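Local atomic coordinates of glycoside Hydrolase (Bacteroides uniformis, PDB entry 5TA0), a protein that probably hydrolyses agarose-derived galactans in a human gut bacterium, and binds the oligosaccharide neoagarooctaose along an extended cleft. Residues Val81-Gly86 against Ile323-Ala328. Numbering follows the deposited sequence.
Sequences VGRETG and ISQYSA. With AAL (3,6-anhydro-alpha-L-galactopyranose), chain C; GAL (beta-D-galactopyranose), chain B; GAL (beta-D-galactopyranose), chain D.
Strand 80-84 and strand 321-326 approach without backbone pairing, Arg83 CA lying 7.9 Å from Ser324 CA, so side chains bridge the gap. Arg83 does most of this: CG stands anti to the backbone N (chi1 -179°) and the chain runs extended to NE, carrying the guanidinium to the other strand. Ser324 meets it with its small CB, which lets the flat group lie close, one face against the methylene, 3.6 Å from Arg83 NE. Gln325 comes in from its own strand, crossing Arg83 at about a right angle, with amide and guanidinium planes 74° apart. Its CG lies 3.9 Å from Arg83 NH2. This glutamine is probably the engineered residue replacing a catalytic glutamate, which would explain why intact sugar was trapped. Beside the arginine, Thr85 suits the sugar wall: its OG1 is 3.1 Å from AAL O4. Arg83 NE forms a salt bridge to Glu199, with Asn202 and His52 taking NH1 and NH2, while Ser324 OG bonds to Glu199 and His281. An alanine in place of Arg83 would probably leave Glu199 without its positive mate and open a gap above Ser324. The two strands belong to the eight-stranded parallel sheet of a TIM-like barrel, where strands 134-140 and 364-369 supply Ile137, Cys139 and Met368 against Arg83, and helix 340-358 packs on Tyr326.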
loop_
_atom_site.group_PDB
_atom_site.type_symbol
_atom_site.label_atom_id
_atom_site.label_comp_id
_atom_site.label_asym_id
_atom_site.label_seq_id
_atom_site.Cartn_x
_atom_site.Cartn_y
_atom_site.Cartn_z
ATOM N N VAL A 81 0.344 14.403 2.990
ATOM C CA VAL A 81 1.692 13.924 3.314
ATOM C C VAL A 81 1.612 13.261 4.688
ATOM O O VAL A 81 0.627 13.472 5.401
ATOM C CB VAL A 81 2.745 15.047 3.264
ATOM C CG1 VAL A 81 2.845 15.625 1.861
ATOM C CG2 VAL A 81 2.441 16.142 4.256
ATOM N N GLY A 82 2.601 12.467 5.102
ATOM C CA GLY A 82 3.823 12.115 4.363
ATOM C C GLY A 82 4.683 11.193 5.210
ATOM O O GLY A 82 4.202 10.558 6.152
ATOM N N ARG A 83 5.949 11.107 4.852
ATOM C CA ARG A 83 6.901 10.218 5.521
ATOM C C ARG A 83 8.261 10.850 5.431
ATOM O O ARG A 83 8.566 11.527 4.432
ATOM C CB ARG A 83 6.902 8.831 4.853
ATOM C CG ARG A 83 7.838 7.784 5.455
ATOM C CD ARG A 83 7.415 6.411 4.979
ATOM N NE ARG A 83 8.179 5.278 5.511
ATOM C CZ ARG A 83 9.226 4.699 4.929
ATOM N NH1 ARG A 83 9.730 3.585 5.445
ATOM N NH2 ARG A 83 9.752 5.183 3.828
ATOM N N GLU A 84 9.087 10.686 6.470
ATOM C CA GLU A 84 10.403 11.310 6.477
ATOM C C GLU A 84 11.358 10.552 7.383
ATOM O O GLU A 84 11.058 10.275 8.535
ATOM C CB GLU A 84 10.319 12.782 6.912
ATOM C CG GLU A 84 11.283 13.731 6.209
ATOM C CD GLU A 84 12.715 13.655 6.681
ATOM O OE1 GLU A 84 13.623 13.712 5.819
ATOM O OE2 GLU A 84 12.969 13.580 7.889
ATOM N N THR A 85 12.535 10.260 6.846
ATOM C CA THR A 85 13.589 9.529 7.554
ATOM C C THR A 85 14.904 10.277 7.652
ATOM O O THR A 85 15.796 9.890 8.402
ATOM C CB THR A 85 13.874 8.173 6.902
ATOM O OG1 THR A 85 14.595 8.384 5.684
ATOM C CG2 THR A 85 12.605 7.386 6.639
ATOM N N GLY A 86 15.077 11.343 6.892
ATOM C CA GLY A 86 16.363 12.016 6.818
ATOM C C GLY A 86 16.716 12.875 8.013
ATOM O O GLY A 86 17.887 12.913 8.406
ATOM N N ILE A 323 1.143 0.415 4.076
ATOM C CA ILE A 323 2.017 0.203 2.912
ATOM C C ILE A 323 2.767 1.508 2.705
ATOM O O ILE A 323 2.298 2.422 2.034
ATOM C CB ILE A 323 1.255 -0.298 1.665
ATOM C CG1 ILE A 323 0.368 -1.517 1.999
ATOM C CG2 ILE A 323 2.237 -0.725 0.594
ATOM C CD1 ILE A 323 -1.052 -1.157 2.305
ATOM N N SER A 324 3.955 1.637 3.326
ATOM C CA SER A 324 4.577 2.945 3.391
ATOM C C SER A 324 5.378 3.340 2.144
ATOM O O SER A 324 5.790 4.486 2.033
ATOM C CB SER A 324 5.445 3.093 4.622
ATOM O OG SER A 324 6.396 2.068 4.743
ATOM N N GLN A 325 5.590 2.378 1.252
ATOM C CA GLN A 325 6.125 2.612 -0.109
ATOM C C GLN A 325 5.497 1.604 -1.051
ATOM O O GLN A 325 5.546 0.408 -0.761
ATOM C CB GLN A 325 7.637 2.409 -0.194
ATOM C CG GLN A 325 8.490 3.411 0.583
ATOM C CD GLN A 325 9.977 3.098 0.525
ATOM O OE1 GLN A 325 10.480 2.439 -0.434
ATOM N NE2 GLN A 325 10.700 3.572 1.508
ATOM N N TYR A 326 4.953 2.065 -2.167
ATOM C CA TYR A 326 4.483 1.147 -3.205
ATOM C C TYR A 326 4.527 1.808 -4.560
ATOM O O TYR A 326 4.536 3.027 -4.662
ATOM C CB TYR A 326 3.080 0.633 -2.912
ATOM C CG TYR A 326 1.913 1.576 -3.122
ATOM C CD1 TYR A 326 1.212 1.583 -4.325
ATOM C CD2 TYR A 326 1.440 2.393 -2.091
ATOM C CE1 TYR A 326 0.106 2.385 -4.524
ATOM C CE2 TYR A 326 0.331 3.230 -2.287
ATOM C CZ TYR A 326 -0.348 3.188 -3.481
ATOM O OH TYR A 326 -1.483 3.945 -3.714
ATOM N N SER A 327 4.533 0.941 -5.564
ATOM C CA SER A 327 4.286 1.198 -7.009
ATOM C C SER A 327 5.159 0.227 -7.799
ATOM O O SER A 327 4.899 -0.964 -7.712
ATOM C CB SER A 327 4.335 2.663 -7.475
ATOM O OG SER A 327 5.636 3.178 -7.381
ATOM N N ALA A 328 6.104 0.732 -8.591
ATOM C CA ALA A 328 6.994 -0.140 -9.382
ATOM C C ALA A 328 8.445 0.192 -9.071
ATOM O O ALA A 328 8.796 1.346 -8.766
ATOM C CB ALA A 328 6.741 0.045 -10.867
HETATM C C1 AAL C . 14.019 5.152 1.001
HETATM C C2 AAL C . 14.325 5.246 2.510
HETATM C C3 AAL C . 14.259 6.676 3.018
HETATM C C4 AAL C . 15.116 7.564 2.143
HETATM C C5 AAL C . 14.276 7.589 0.905
HETATM C C6 AAL C . 12.904 7.780 1.469
HETATM O O2 AAL C . 15.639 4.755 2.797
HETATM O O3 AAL C . 12.942 7.180 2.769
HETATM O O4 AAL C . 15.156 8.888 2.716
HETATM O O5 AAL C . 14.319 6.325 0.238
HETATM C C1 GAL B . 16.252 9.672 2.249
HETATM C C2 GAL B . 16.226 10.974 3.054
HETATM C C3 GAL B . 17.459 11.846 2.787
HETATM C C4 GAL B . 18.727 11.010 2.910
HETATM C C5 GAL B . 18.617 9.785 2.006
HETATM C C6 GAL B . 19.851 8.887 2.053
HETATM O O2 GAL B . 15.030 11.669 2.700
HETATM O O3 GAL B . 17.469 12.986 3.666
HETATM O O4 GAL B . 18.877 10.548 4.263
HETATM O O5 GAL B . 17.489 8.989 2.406
HETATM O O6 GAL B . 19.666 7.738 1.206
HETATM C C1 GAL D . 14.735 1.456 -2.127
HETATM C C2 GAL D . 14.550 2.108 -0.765
HETATM C C3 GAL D . 14.273 3.600 -0.818
HETATM C C4 GAL D . 15.001 4.306 -1.957
HETATM C C5 GAL D . 14.920 3.554 -3.256
HETATM C C6 GAL D . 15.670 4.200 -4.437
HETATM O O2 GAL D . 13.453 1.504 -0.095
HETATM O O3 GAL D . 14.766 4.069 0.446
HETATM O O4 GAL D . 16.380 4.454 -1.571
HETATM O O5 GAL D . 15.510 2.279 -3.004
HETATM O O6 GAL D . 15.148 5.490 -4.804
#